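TetR family transcriptional regulator (Streptomyces coelicolor, PDB 6SRN) probably binds operator DNA as a dimeric transcriptional regulator of antibiotic production and holds a furan-carboxylic acid hormone in its ligand pocket. Local coordinates at residues I28-R31 and A32-L35; G60-K63 and G64-Y67; M92-I95 and R96-F100; P154-D157 and A158-A161. All blocks are in the same frame, centred on the assembly; numbering follows the deposited sequence.

Contact 1. Residues I28-R31 and A32-L35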
loop_
_atom_site.group_PDB
_atom_site.type_symbol
_atom_site.label_atom_id
_atom_site.label_comp_id
_atom_site.label_asym_id
_atom_site.label_seq_id
_atom_site.Cartn_x
_atom_site.Cartn_y
_atom_site.Cartn_z
ATOM N N ILE A 28 -32.157 17.890 -14.530
ATOM C CA ILE A 28 -30.878 18.432 -14.008
ATOM C C ILE A 28 -29.997 17.352 -13.373
ATOM O O ILE A 28 -30.473 16.271 -12.987
ATOM C CB ILE A 28 -31.084 19.560 -12.975
ATOM C CG1 ILE A 28 -31.735 19.037 -11.695
ATOM C CG2 ILE A 28 -31.903 20.717 -13.543
ATOM C CD1 ILE A 28 -31.417 19.951 -10.524
ATOM N N LYS A 29 -28.713 17.649 -13.253
ATOM C CA LYS A 29 -27.763 16.631 -12.772
ATOM C C LYS A 29 -27.796 16.475 -11.250
ATOM O O LYS A 29 -27.968 17.431 -10.488
ATOM C CB LYS A 29 -26.365 16.942 -13.267
ATOM C CG LYS A 29 -26.258 16.970 -14.795
ATOM C CD LYS A 29 -26.153 15.549 -15.343
ATOM C CE LYS A 29 -26.001 15.481 -16.862
ATOM N NZ LYS A 29 -25.176 14.301 -17.320
ATOM N N THR A 30 -27.649 15.241 -10.799
ATOM C CA THR A 30 -27.701 14.964 -9.385
ATOM C C THR A 30 -26.291 14.985 -8.807
ATOM O O THR A 30 -25.294 14.977 -9.536
ATOM C CB THR A 30 -28.288 13.572 -9.114
ATOM O OG1 THR A 30 -27.407 12.585 -9.654
ATOM C CG2 THR A 30 -29.686 13.433 -9.731
ATOM N N ARG A 31 -26.230 15.037 -7.490
ATOM C CA ARG A 31 -24.961 14.975 -6.767
ATOM C C ARG A 31 -24.185 13.746 -7.152
ATOM O O ARG A 31 -22.985 13.830 -7.401
ATOM C CB ARG A 31 -25.221 14.990 -5.265
ATOM C CG ARG A 31 -23.966 15.219 -4.433
ATOM C CD ARG A 31 -24.296 15.180 -2.951
ATOM N NE ARG A 31 -23.125 15.395 -2.103
ATOM C CZ ARG A 31 -22.636 16.591 -1.766
ATOM N NH1 ARG A 31 -23.174 17.729 -2.244
ATOM N NH2 ARG A 31 -21.549 16.650 -0.987
ATOM N N ALA A 32 -24.863 12.603 -7.183
ATOM C CA ALA A 32 -24.255 11.345 -7.557
ATOM C C ALA A 32 -23.657 11.396 -8.967
ATOM O O ALA A 32 -22.591 10.860 -9.184
ATOM C CB ALA A 32 -25.250 10.222 -7.439
ATOM N N GLN A 33 -24.352 12.028 -9.914
ATOM C CA GLN A 33 -23.828 12.176 -11.283
ATOM C C GLN A 33 -22.580 13.037 -11.321
ATOM O O GLN A 33 -21.614 12.694 -12.008
ATOM C CB GLN A 33 -24.901 12.761 -12.210
ATOM C CG GLN A 33 -26.017 11.783 -12.499
ATOM C CD GLN A 33 -27.130 12.350 -13.360
ATOM O OE1 GLN A 33 -27.756 13.340 -13.013
ATOM N NE2 GLN A 33 -27.412 11.680 -14.471
ATOM N N ILE A 34 -22.607 14.119 -10.565
ATOM C CA ILE A 34 -21.413 14.983 -10.472
ATOM C C ILE A 34 -20.267 14.193 -9.840
ATOM O O ILE A 34 -19.145 14.267 -10.316
ATOM C CB ILE A 34 -21.710 16.278 -9.682
ATOM C CG1 ILE A 34 -22.817 17.088 -10.374
ATOM C CG2 ILE A 34 -20.449 17.116 -9.507
ATOM C CD1 ILE A 34 -23.453 18.162 -9.508
ATOM N N LEU A 35 -20.555 13.467 -8.772
ATOM C CA LEU A 35 -19.545 12.677 -8.093
ATOM C C LEU A 35 -18.969 11.603 -9.012
ATOM O O LEU A 35 -17.780 11.354 -8.955
ATOM C CB LEU A 35 -20.124 12.005 -6.842
ATOM C CG LEU A 35 -20.158 12.732 -5.497
ATOM C CD1 LEU A 35 -20.595 11.755 -4.409
ATOM C CD2 LEU A 35 -18.790 13.292 -5.130
HETATM O O HOH W 1 -30.253 13.846 -14.075
#
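Thr30 and Gln33 form a capping box at the start of helix 31-49, the first helix of the TetR-family DNA-binding domain, with Thr30 at the N-cap. Two reciprocal hydrogen bonds make the box. Gln33 N donates to Thr30 OG1 at 3.1 Å, and Thr30 N donates to Gln33 OE1 at 2.9 Å, meeting a lone pair in the plane of the amide carbonyl. Thr30 OG1 stands between its own backbone N and carbonyl carbon (chi1 65°), which turns the hydroxyl over the first turn of the helix. The Gln33 chain runs straight from CG to the amide (chi2 177°), its CG passing 3.3 Å from Thr30 OG1, and thus brings the amide oxygen to the N-terminal side of the cap. Ordinary helical bonds follow: Ile34 N donates to Thr30 O, and Leu35 N to Arg31 O. Lys29 CD comes across the Gln33 amide, 3.6 Å from Gln33 OE1, a van der Waals contact of a methylene with an oxygen. Ile34 is buried and continues into the domain, against Val66, while Leu35 reaches Ala79 and Val80 of helix 73-86. Arg31 extends away from the cap, and its NH1 is hydrogen-bonded to His69 O. A water gives Gln33 OE1 a second donor at 2.8 Å and bridges it to Ile28 O, 2.7 Å from the same water.

Contact 2. Residues G60-K63 and G64-Y67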
loop_
_atom_site.group_PDB
_atom_site.type_symbol
_atom_site.label_atom_id
_atom_site.label_comp_id
_atom_site.label_asym_id
_atom_site.label_seq_id
_atom_site.Cartn_x
_atom_site.Cartn_y
_atom_site.Cartn_z
ATOM N N GLY A 60 -21.976 18.164 -17.730
ATOM C CA GLY A 60 -22.944 18.898 -18.514
ATOM C C GLY A 60 -23.321 20.281 -18.007
ATOM O O GLY A 60 -24.161 20.981 -18.591
ATOM N N MET A 61 -22.663 20.741 -16.961
ATOM C CA MET A 61 -23.198 21.912 -16.277
ATOM C C MET A 61 -22.135 23.006 -16.145
ATOM O O MET A 61 -20.982 22.803 -16.502
ATOM C CB MET A 61 -23.894 21.448 -14.989
ATOM C CG MET A 61 -23.011 20.819 -13.954
ATOM S SD MET A 61 -23.912 19.766 -12.794
ATOM C CE MET A 61 -24.805 21.059 -11.899
ATOM N N THR A 62 -22.537 24.222 -15.761
ATOM C CA THR A 62 -21.566 25.307 -15.544
ATOM C C THR A 62 -20.788 25.069 -14.255
ATOM O O THR A 62 -21.268 24.378 -13.353
ATOM C CB THR A 62 -22.248 26.684 -15.392
ATOM O OG1 THR A 62 -23.113 26.653 -14.249
ATOM C CG2 THR A 62 -23.026 27.050 -16.673
ATOM N N LYS A 63 -19.609 25.663 -14.157
ATOM C CA LYS A 63 -18.824 25.575 -12.910
ATOM C C LYS A 63 -19.632 26.108 -11.731
ATOM O O LYS A 63 -19.593 25.519 -10.642
ATOM C CB LYS A 63 -17.496 26.335 -12.973
ATOM C CG LYS A 63 -16.380 25.707 -13.799
ATOM C CD LYS A 63 -15.078 26.526 -13.714
ATOM C CE LYS A 63 -14.353 26.394 -12.371
ATOM N NZ LYS A 63 -13.048 27.127 -12.275
ATOM N N GLY A 64 -20.290 27.253 -11.915
ATOM C CA GLY A 64 -21.102 27.846 -10.829
ATOM C C GLY A 64 -22.184 26.914 -10.326
ATOM O O GLY A 64 -22.413 26.787 -9.122
ATOM N N ALA A 65 -22.814 26.190 -11.238
ATOM C CA ALA A 65 -23.779 25.176 -10.816
ATOM C C ALA A 65 -23.144 23.989 -10.041
ATOM O O ALA A 65 -23.684 23.478 -9.051
ATOM C CB ALA A 65 -24.567 24.696 -12.024
ATOM N N VAL A 66 -21.966 23.517 -10.486
ATOM C CA VAL A 66 -21.248 22.515 -9.724
ATOM C C VAL A 66 -20.854 22.980 -8.314
ATOM O O VAL A 66 -20.945 22.221 -7.339
ATOM C CB VAL A 66 -19.989 22.014 -10.462
ATOM C CG1 VAL A 66 -19.164 21.038 -9.634
ATOM C CG2 VAL A 66 -20.343 21.347 -11.764
ATOM N N TYR A 67 -20.400 24.227 -8.212
ATOM C CA TYR A 67 -19.972 24.770 -6.925
ATOM C C TYR A 67 -21.115 24.855 -5.915
ATOM O O TYR A 67 -20.864 24.849 -4.702
ATOM C CB TYR A 67 -19.320 26.146 -7.113
ATOM C CG TYR A 67 -17.893 26.163 -7.658
ATOM C CD1 TYR A 67 -16.928 25.257 -7.227
ATOM C CD2 TYR A 67 -17.522 27.101 -8.596
ATOM C CE1 TYR A 67 -15.625 25.307 -7.708
ATOM C CE2 TYR A 67 -16.213 27.163 -9.094
ATOM C CZ TYR A 67 -15.283 26.244 -8.655
ATOM O OH TYR A 67 -13.987 26.318 -9.149
#
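The backbone passes from an irregular loop, 60-63, into the opening turn of helix 63-69, and Thr62 CA lies 5.2 Å from Ala65 CA across the junction. Two helical bonds start the winding, Val66 N to Thr62 O and Tyr67 N to Lys63 O. Gly60, with positive phi, ends helix 52-59 just before. Thr62 is the N-cap: its OG1 accepts from Ala65 N at 3.1 Å and also lies 3.3 Å from Ala65 CB. This is the turn and the start of the second helix of the helix-turn-helix motif predicted for residues 51-70, the helix that in TetR-family repressors enters the DNA major groove. Met61 packs on the first turn of that helix. With chi1 at 64° its CG folds in over its own backbone and meets Val66 CG2 at 3.5 Å, a tight contact in which the thioether chain runs across Val66, and the bend at chi3 carries Met61 CE to Ala65 CB at 3.6 Å. Val66 is buried, packing on Val52 and Ala56 of helix 52-59. Elsewhere on the turn, Lys63 and Tyr67 lie alongside each other and point the same way; the bend at chi3 of Lys63 brings its CE to 3.2 Å from Tyr67 OH, and the lysine chain also touches Lys53.

Contact 3. Residues M92-I95 and R96-F100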
loop_
_atom_site.group_PDB
_atom_site.type_symbol
_atom_site.label_atom_id
_atom_site.label_comp_id
_atom_site.label_asym_id
_atom_site.label_seq_id
_atom_site.Cartn_x
_atom_site.Cartn_y
_atom_site.Cartn_z
ATOM N N MET A 92 -22.510 -4.803 3.724
ATOM C CA MET A 92 -22.361 -5.817 4.765
ATOM C C MET A 92 -23.697 -6.282 5.300
ATOM O O MET A 92 -23.881 -7.460 5.547
ATOM C CB MET A 92 -21.438 -5.364 5.898
ATOM C CG MET A 92 -20.775 -6.565 6.584
ATOM S SD MET A 92 -19.337 -6.127 7.584
ATOM C CE MET A 92 -20.302 -5.585 8.941
ATOM N N GLU A 93 -24.645 -5.335 5.395
ATOM C CA GLU A 93 -26.003 -5.663 5.800
ATOM C C GLU A 93 -26.682 -6.557 4.779
ATOM O O GLU A 93 -27.361 -7.495 5.152
ATOM C CB GLU A 93 -26.819 -4.380 6.049
ATOM C CG GLU A 93 -28.234 -4.609 6.591
ATOM C CD GLU A 93 -28.266 -5.232 7.988
ATOM O OE1 GLU A 93 -27.203 -5.451 8.634
ATOM O OE2 GLU A 93 -29.386 -5.546 8.447
ATOM N N GLU A 94 -26.492 -6.276 3.497
ATOM C CA GLU A 94 -27.090 -7.111 2.440
ATOM C C GLU A 94 -26.583 -8.578 2.543
ATOM O O GLU A 94 -27.330 -9.531 2.348
ATOM C CB GLU A 94 -26.716 -6.501 1.092
ATOM C CG GLU A 94 -27.256 -7.199 -0.144
ATOM C CD GLU A 94 -26.692 -6.580 -1.404
ATOM O OE1 GLU A 94 -26.607 -5.330 -1.473
ATOM O OE2 GLU A 94 -26.317 -7.333 -2.321
ATOM N N ILE A 95 -25.297 -8.723 2.854
ATOM C CA ILE A 95 -24.691 -10.043 2.987
ATOM C C ILE A 95 -25.173 -10.763 4.264
ATOM O O ILE A 95 -25.512 -11.957 4.291
ATOM C CB ILE A 95 -23.148 -9.910 2.979
ATOM C CG1 ILE A 95 -22.664 -9.451 1.601
ATOM C CG2 ILE A 95 -22.507 -11.232 3.327
ATOM C CD1 ILE A 95 -21.311 -8.810 1.598
ATOM N N ARG A 96 -25.256 -9.997 5.332
ATOM C CA ARG A 96 -25.686 -10.532 6.616
ATOM C C ARG A 96 -27.077 -11.135 6.572
ATOM O O ARG A 96 -27.302 -12.231 7.100
ATOM C CB ARG A 96 -25.667 -9.418 7.679
ATOM C CG ARG A 96 -25.991 -9.916 9.073
ATOM C CD ARG A 96 -26.210 -8.764 10.059
ATOM N NE ARG A 96 -27.457 -8.060 9.821
ATOM C CZ ARG A 96 -28.648 -8.512 10.217
ATOM N NH1 ARG A 96 -28.745 -9.665 10.897
ATOM N NH2 ARG A 96 -29.754 -7.807 9.957
ATOM N N ILE A 97 -27.992 -10.419 5.970
ATOM C CA ILE A 97 -29.364 -10.895 5.978
ATOM C C ILE A 97 -29.556 -12.149 5.100
ATOM O O ILE A 97 -30.599 -12.796 5.142
ATOM C CB ILE A 97 -30.349 -9.780 5.676
ATOM C CG1 ILE A 97 -30.296 -9.313 4.228
ATOM C CG2 ILE A 97 -30.112 -8.607 6.605
ATOM C CD1 ILE A 97 -31.611 -8.723 3.806
ATOM N N GLN A 98 -28.533 -12.523 4.351
ATOM C CA GLN A 98 -28.593 -13.787 3.605
ATOM C C GLN A 98 -28.066 -14.972 4.388
ATOM O O GLN A 98 -28.136 -16.121 3.924
ATOM C CB GLN A 98 -27.877 -13.587 2.319
ATOM C CG GLN A 98 -28.667 -12.630 1.471
ATOM C CD GLN A 98 -27.990 -12.451 0.145
ATOM O OE1 GLN A 98 -27.201 -11.529 -0.051
ATOM N NE2 GLN A 98 -28.327 -13.325 -0.806
ATOM N N GLY A 99 -27.609 -14.733 5.610
ATOM C CA GLY A 99 -27.247 -15.807 6.480
ATOM C C GLY A 99 -25.857 -16.325 6.292
ATOM O O GLY A 99 -25.547 -17.426 6.741
ATOM N N PHE A 100 -24.992 -15.529 5.665
ATOM C CA PHE A 100 -23.582 -15.927 5.622
ATOM C C PHE A 100 -22.976 -15.879 7.046
ATOM O O PHE A 100 -23.362 -15.035 7.838
ATOM C CB PHE A 100 -22.789 -15.108 4.598
ATOM C CG PHE A 100 -23.183 -15.426 3.185
ATOM C CD1 PHE A 100 -22.653 -16.516 2.531
ATOM C CD2 PHE A 100 -24.128 -14.652 2.532
ATOM C CE1 PHE A 100 -23.037 -16.794 1.238
ATOM C CE2 PHE A 100 -24.513 -14.930 1.234
ATOM C CZ PHE A 100 -23.955 -16.003 0.589
#
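Arg96 N bonded to Met92 O, Ile97 N to Glu93 O and Gln98 N to Ile95 O, the last coming from well above its carbonyl plane, finish helix 88-96 in a Schellman motif with Gly99 at positive phi. The main side-chain link is a bidentate salt bridge between residues about one turn apart. Arg96 grips the Glu93 carboxylate side-on, Arg96 NE giving to Glu93 OE1 at 2.9 Å and Arg96 NH2 to Glu93 OE2 at 2.7 Å, both bonds nearly straight at 171°. Each oxygen lies close to the guanidinium plane, whereas the carboxylate is twisted by 37° against it, and both nitrogens therefore approach from outside the carboxylate plane. The two chains run alongside each other; bends at chi2 of Glu93 and chi3 of Arg96 (72°) turn their ends together. The paired bonds fix the rotation of both groups on an exposed surface. Ile97 CG2 lies 3.6 Å from Glu93 OE2, beside the bridge. Ile95 and Met92 face inward onto helix 102-119, Ile95 against Glu108 and Arg112 and Met92 against Thr105 and Met109, and Glu94 forms its own salt bridge with Arg112. After the glycine the chain brings Phe100 back over the end of the helix. Ile95 O lies at the edge of the Phe100 ring, 3.5 Å from Phe100 CD2, and Ile95 CG2 is 3.9 Å from the same CD2.

Contact 4. Residues P154-D157 and A158-A161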
loop_
_atom_site.group_PDB
_atom_site.type_symbol
_atom_site.label_atom_id
_atom_site.label_comp_id
_atom_site.label_asym_id
_atom_site.label_seq_id
_atom_site.Cartn_x
_atom_site.Cartn_y
_atom_site.Cartn_z
ATOM N N PRO A 154 -17.896 -8.441 12.543
ATOM C CA PRO A 154 -18.015 -9.876 12.240
ATOM C C PRO A 154 -16.871 -10.736 12.709
ATOM O O PRO A 154 -17.074 -11.891 13.023
ATOM C CB PRO A 154 -18.157 -9.914 10.705
ATOM C CG PRO A 154 -17.636 -8.620 10.258
ATOM C CD PRO A 154 -17.980 -7.622 11.324
ATOM N N LEU A 155 -15.657 -10.193 12.780
ATOM C CA LEU A 155 -14.564 -10.959 13.282
ATOM C C LEU A 155 -14.722 -11.255 14.785
ATOM O O LEU A 155 -14.330 -12.337 15.228
ATOM C CB LEU A 155 -13.247 -10.234 13.016
ATOM C CG LEU A 155 -12.818 -10.296 11.543
ATOM C CD1 LEU A 155 -11.694 -9.281 11.312
ATOM C CD2 LEU A 155 -12.394 -11.677 11.097
ATOM N N GLN A 156 -15.295 -10.320 15.545
ATOM C CA GLN A 156 -15.647 -10.590 16.962
ATOM C C GLN A 156 -16.663 -11.690 17.058
ATOM O O GLN A 156 -16.557 -12.560 17.911
ATOM C CB GLN A 156 -16.170 -9.356 17.669
ATOM C CG GLN A 156 -16.505 -9.592 19.130
ATOM C CD GLN A 156 -15.317 -10.089 19.935
ATOM O OE1 GLN A 156 -14.184 -9.644 19.730
ATOM N NE2 GLN A 156 -15.575 -11.027 20.862
ATOM N N ASP A 157 -17.679 -11.645 16.208
ATOM C CA ASP A 157 -18.675 -12.707 16.198
ATOM C C ASP A 157 -18.049 -14.057 15.861
ATOM O O ASP A 157 -18.435 -15.102 16.398
ATOM C CB ASP A 157 -19.789 -12.397 15.198
ATOM C CG ASP A 157 -20.717 -11.261 15.673
ATOM O OD1 ASP A 157 -20.670 -10.831 16.850
ATOM O OD2 ASP A 157 -21.470 -10.788 14.820
ATOM N N ALA A 158 -17.111 -14.043 14.899
ATOM C CA ALA A 158 -16.439 -15.268 14.499
ATOM C C ALA A 158 -15.693 -15.858 15.683
ATOM O O ALA A 158 -15.742 -17.064 15.913
ATOM C CB ALA A 158 -15.442 -14.995 13.356
ATOM N N ARG A 159 -15.016 -14.996 16.444
ATOM C CA ARG A 159 -14.311 -15.464 17.651
ATOM C C ARG A 159 -15.288 -16.108 18.641
ATOM O O ARG A 159 -15.062 -17.215 19.095
ATOM C CB ARG A 159 -13.534 -14.352 18.343
ATOM C CG ARG A 159 -12.952 -14.856 19.682
ATOM C CD ARG A 159 -11.879 -14.033 20.346
ATOM N NE ARG A 159 -12.315 -12.700 20.714
ATOM C CZ ARG A 159 -11.549 -11.800 21.340
ATOM N NH1 ARG A 159 -10.284 -12.088 21.689
ATOM N NH2 ARG A 159 -12.046 -10.602 21.617
ATOM N N GLU A 160 -16.345 -15.391 18.990
ATOM C CA GLU A 160 -17.344 -15.875 19.970
ATOM C C GLU A 160 -18.017 -17.164 19.513
ATOM O O GLU A 160 -18.435 -18.009 20.335
ATOM C CB GLU A 160 -18.443 -14.837 20.118
ATOM C CG GLU A 160 -18.253 -13.717 21.121
ATOM C CD GLU A 160 -19.627 -13.390 21.784
ATOM O OE1 GLU A 160 -20.580 -13.020 21.064
ATOM O OE2 GLU A 160 -19.801 -13.537 23.011
ATOM N N ALA A 161 -18.180 -17.283 18.204
ATOM C CA ALA A 161 -18.802 -18.429 17.582
ATOM C C ALA A 161 -17.896 -19.663 17.552
ATOM O O ALA A 161 -18.346 -20.744 17.289
ATOM C CB ALA A 161 -19.215 -18.080 16.166
HETATM O O HOH W 2 -19.358 -11.286 19.389
#
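The Gln156 amide comes to the edge of the Arg159 guanidinium, with the two planes turned 66° apart. Arg159 NH2 donates to Gln156 OE1 at 3.0 Å, reaching a lone pair in the amide plane while the oxygen sits 26° out of the guanidinium plane, and the bond is clearly bent. Gln156 CG stands opposite its backbone N (chi1 -178°), and a bend at chi2 then swings the amide along the helix toward the arginine. The amide nitrogen, Gln156 NE2, meanwhile lies 3.8 Å from Glu160 CG. Asp157 and Glu160 are linked through one water that donates to Asp157 OD1 at 2.9 Å and to Glu160 OE1 at 2.7 Å; Asp157 OD1 and Glu160 OE1 themselves stay 4.7 Å apart, and the water probably eases the repulsion of like charges. Regular backbone bonds, such as Glu160 N to Gln156 O, continue the winding, although the helix is kinked at Pro154, whose N has no bond to the turn before. This end of helix 145-161 packs Leu155 on Ala174 and Pro170 of helix 170-192, and Pro154 and Ala158 on Val106 and Pro102, respectively, of helix 102-119.

Along the chain the four contacts come strictly in series, none enclosing or crossing another, and each spans only a local turn. Contact 1 opens helix 31-49 and contact 2 opens helix 63-69; though separate in sequence they touch, Ile34 CD1 lying 3.7 Å from Met61 SD, and so join the first helix to the helix-turn-helix. Contact 3 closes helix 88-96 ahead of helix 102-119, and contact 4 forms the last turns of helix 145-161. These two also touch, with Met92 CE 3.9 Å from Pro154 CD, in the ligand-binding half. The pairs stand well apart: the centres of contacts 2 and 4 are about 48 Å from each other, on opposite sides of the chain's centre.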